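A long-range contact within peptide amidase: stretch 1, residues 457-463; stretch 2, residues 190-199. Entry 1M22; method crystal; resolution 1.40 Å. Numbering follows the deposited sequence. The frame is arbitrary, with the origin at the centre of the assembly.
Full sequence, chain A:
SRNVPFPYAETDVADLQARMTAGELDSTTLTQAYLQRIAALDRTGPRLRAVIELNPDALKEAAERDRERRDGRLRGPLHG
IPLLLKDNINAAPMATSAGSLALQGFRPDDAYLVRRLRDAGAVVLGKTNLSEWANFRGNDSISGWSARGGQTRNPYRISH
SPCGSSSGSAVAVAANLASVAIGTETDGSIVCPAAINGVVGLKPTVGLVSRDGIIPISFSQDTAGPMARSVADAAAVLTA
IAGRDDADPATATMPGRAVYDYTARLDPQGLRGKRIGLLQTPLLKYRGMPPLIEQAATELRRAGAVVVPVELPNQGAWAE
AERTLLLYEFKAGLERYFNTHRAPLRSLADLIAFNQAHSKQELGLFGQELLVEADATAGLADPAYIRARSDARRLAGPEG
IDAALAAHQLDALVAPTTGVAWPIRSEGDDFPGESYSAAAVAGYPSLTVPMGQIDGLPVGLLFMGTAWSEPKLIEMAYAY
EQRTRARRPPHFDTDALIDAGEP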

# COMPACT_ATOMS: atom_id res chain seq x y z
N LEU A 457 5.77 4.02 19.22
CA LEU A 457 5.27 3.32 18.04
C LEU A 457 4.32 4.24 17.26
O LEU A 457 3.41 4.84 17.84
CB LEU A 457 4.56 2.04 18.47
CG LEU A 457 5.45 1.05 19.23
CD1 LEU A 457 4.61 -0.13 19.72
CD2 LEU A 457 6.58 0.56 18.33
N PRO A 458 4.52 4.35 15.94
CA PRO A 458 3.68 5.21 15.10
C PRO A 458 2.18 4.94 15.06
O PRO A 458 1.74 3.80 15.11
CB PRO A 458 4.29 5.04 13.71
CG PRO A 458 5.72 4.73 13.99
CD PRO A 458 5.62 3.77 15.15
N VAL A 459 1.44 6.04 14.93
CA VAL A 459 -0.02 6.02 14.81
C VAL A 459 -0.34 6.95 13.64
O VAL A 459 0.31 7.98 13.47
CB VAL A 459 -0.71 6.55 16.08
CG1 VAL A 459 -2.21 6.64 15.86
CG2 VAL A 459 -0.42 5.63 17.26
N GLY A 460 -1.33 6.57 12.84
CA GLY A 460 -1.69 7.39 11.70
C GLY A 460 -3.12 7.90 11.71
O GLY A 460 -3.99 7.38 12.42
N LEU A 461 -3.34 8.96 10.93
CA LEU A 461 -4.66 9.56 10.77
C LEU A 461 -5.16 9.14 9.38
O LEU A 461 -4.51 9.42 8.36
CB LEU A 461 -4.57 11.08 10.85
CG LEU A 461 -5.90 11.83 10.68
CD1 LEU A 461 -6.84 11.49 11.82
CD2 LEU A 461 -5.63 13.33 10.64
N LEU A 462 -6.30 8.47 9.36
CA LEU A 462 -6.90 7.98 8.12
C LEU A 462 -7.91 8.95 7.53
O LEU A 462 -8.73 9.51 8.24
CB LEU A 462 -7.59 6.65 8.39
CG LEU A 462 -8.30 5.98 7.21
CD1 LEU A 462 -7.27 5.38 6.27
CD2 LEU A 462 -9.24 4.91 7.72
N PHE A 463 -7.83 9.13 6.21
CA PHE A 463 -8.76 9.97 5.46
C PHE A 463 -9.46 9.05 4.45
O PHE A 463 -8.80 8.28 3.75
CB PHE A 463 -8.06 11.07 4.66
CG PHE A 463 -7.44 12.15 5.50
CD1 PHE A 463 -6.25 11.93 6.19
CD2 PHE A 463 -8.02 13.42 5.57
CE1 PHE A 463 -5.64 12.95 6.92
CE2 PHE A 463 -7.42 14.44 6.30
CZ PHE A 463 -6.23 14.21 6.98
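Stretch 2, residues 190-199: IVCPAAINGV

How does stretch 2 lie on stretch 1? Stretch 1 is an extended strand, 457-463, and stretch 2 brings a short helix, 191-196, across it, followed by a turn through Asn-197 and Gly-198. The two axes approach to 7.0 Å, and their N-to-C directions make an angle of 131°, so the helix runs obliquely against the sense of the strand. The pairing is therefore reversed: the start of the strand meets the end of the helix and the turn after it, while Leu-462 meets Val-191 in the first turn. No direct hydrogen bond joins the stretches; packing and one bridging water do the work.

What receives the helix end at the start of the strand? Leu-457 makes no contact, and Pro-458 takes the main role, its CA-to-CB bond pointing toward stretch 2. Its ring packs against backbone: Pro-458 CB lies 3.3 Å from Gly-198 N and 3.5 Å from Ala-195 O, and Pro-458 CD is 3.8 Å from Ile-196 O. The turn fits closely here. Gly-198 has phi 62°, a value that favours glycine, and a CB modelled there would come within 3.1 Å of Pro-458 CG. Its amide, Gly-198 N, also bonds back to Ala-195 O at 3.2 Å, holding the turn against the helix. A water adds a polar link, donating to Ile-196 O at 2.9 Å and to Pro-458 O at 2.9 Å.

Why can the backbones come so close in the middle? The CA-to-CB bond of Val-459 points away from stretch 2, and Val-459 N lies 4.1 Å from Ala-195 O. Gly-460 follows, and its CA lies 4.7 Å from the CA of Ala-195. A CB on Gly-460 would point toward the helix and fall 3.0 Å from Ala-195 CB, too tight for two carbons; with none present, the small methyl Ala-195 CB rests 4.0 Å from Gly-460 N.

How does the contact end? The CA-to-CB bond of Leu-461 points away, and the residue touches nothing in stretch 2. The CA-to-CB bond of Leu-462 points sideways, but the side chain, with chi1 t and chi2 p, brings its end nearer, so that Leu-462 CD1 meets Val-191 CG1 at 4.2 Å. The backbones have separated here, with 7.9 Å between the CA atoms of Leu-462 and Val-191, and apolar side chains span the gap. Phe-463 lies beyond reach of the helix, and the strand continues past it.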

# COMPACT_ATOMS: atom_id res chain seq x y z
N ILE A 190 -2.45 -1.59 2.57
CA ILE A 190 -1.59 -0.45 2.31
C ILE A 190 -1.65 0.49 3.52
O ILE A 190 -0.63 0.77 4.14
CB ILE A 190 -2.01 0.36 1.06
CG1 ILE A 190 -1.57 -0.37 -0.21
CG2 ILE A 190 -1.37 1.77 1.10
CD1 ILE A 190 -2.07 0.27 -1.49
N VAL A 191 -2.85 0.92 3.88
CA VAL A 191 -2.96 1.87 4.98
C VAL A 191 -2.56 1.37 6.36
O VAL A 191 -2.02 2.14 7.16
CB VAL A 191 -4.38 2.51 5.05
CG1 VAL A 191 -4.65 3.28 3.77
CG2 VAL A 191 -5.44 1.44 5.26
N CYS A 192 -2.80 0.10 6.65
CA CYS A 192 -2.43 -0.42 7.96
C CYS A 192 -0.92 -0.47 8.15
O CYS A 192 -0.39 0.08 9.12
CB CYS A 192 -3.05 -1.79 8.20
SG CYS A 192 -3.35 -2.13 9.95
N PRO A 193 -0.19 -1.14 7.24
CA PRO A 193 1.26 -1.16 7.46
C PRO A 193 1.88 0.23 7.32
O PRO A 193 2.89 0.53 7.95
CB PRO A 193 1.77 -2.16 6.42
CG PRO A 193 0.71 -2.16 5.36
CD PRO A 193 -0.57 -2.05 6.14
N ALA A 194 1.27 1.10 6.52
CA ALA A 194 1.81 2.44 6.40
C ALA A 194 1.71 3.14 7.77
O ALA A 194 2.68 3.71 8.25
CB ALA A 194 1.04 3.23 5.34
N ALA A 195 0.54 3.07 8.40
CA ALA A 195 0.35 3.70 9.70
C ALA A 195 1.25 3.08 10.77
O ALA A 195 1.86 3.79 11.57
CB ALA A 195 -1.11 3.60 10.12
N ILE A 196 1.31 1.75 10.77
CA ILE A 196 2.10 0.99 11.74
C ILE A 196 3.60 1.32 11.67
O ILE A 196 4.31 1.25 12.68
CB ILE A 196 1.85 -0.53 11.53
CG1 ILE A 196 0.45 -0.89 12.04
CG2 ILE A 196 2.94 -1.37 12.21
CD1 ILE A 196 0.32 -0.90 13.55
N ASN A 197 4.06 1.68 10.48
CA ASN A 197 5.47 2.02 10.27
C ASN A 197 5.73 3.51 10.07
O ASN A 197 6.78 3.90 9.55
CB ASN A 197 6.02 1.20 9.11
CG ASN A 197 6.05 -0.29 9.41
OD1 ASN A 197 6.90 -0.77 10.17
ND2 ASN A 197 5.12 -1.04 8.83
N GLY A 198 4.77 4.34 10.47
CA GLY A 198 4.94 5.79 10.40
C GLY A 198 5.16 6.46 9.06
O GLY A 198 5.91 7.44 8.98
N VAL A 199 4.49 5.97 8.02
CA VAL A 199 4.62 6.56 6.70
C VAL A 199 3.25 6.81 6.08
O VAL A 199 2.22 6.42 6.64
CB VAL A 199 5.46 5.68 5.74
CG1 VAL A 199 6.88 5.53 6.28
CG2 VAL A 199 4.81 4.31 5.56
O HOH W 1 3.05 1.18 15.31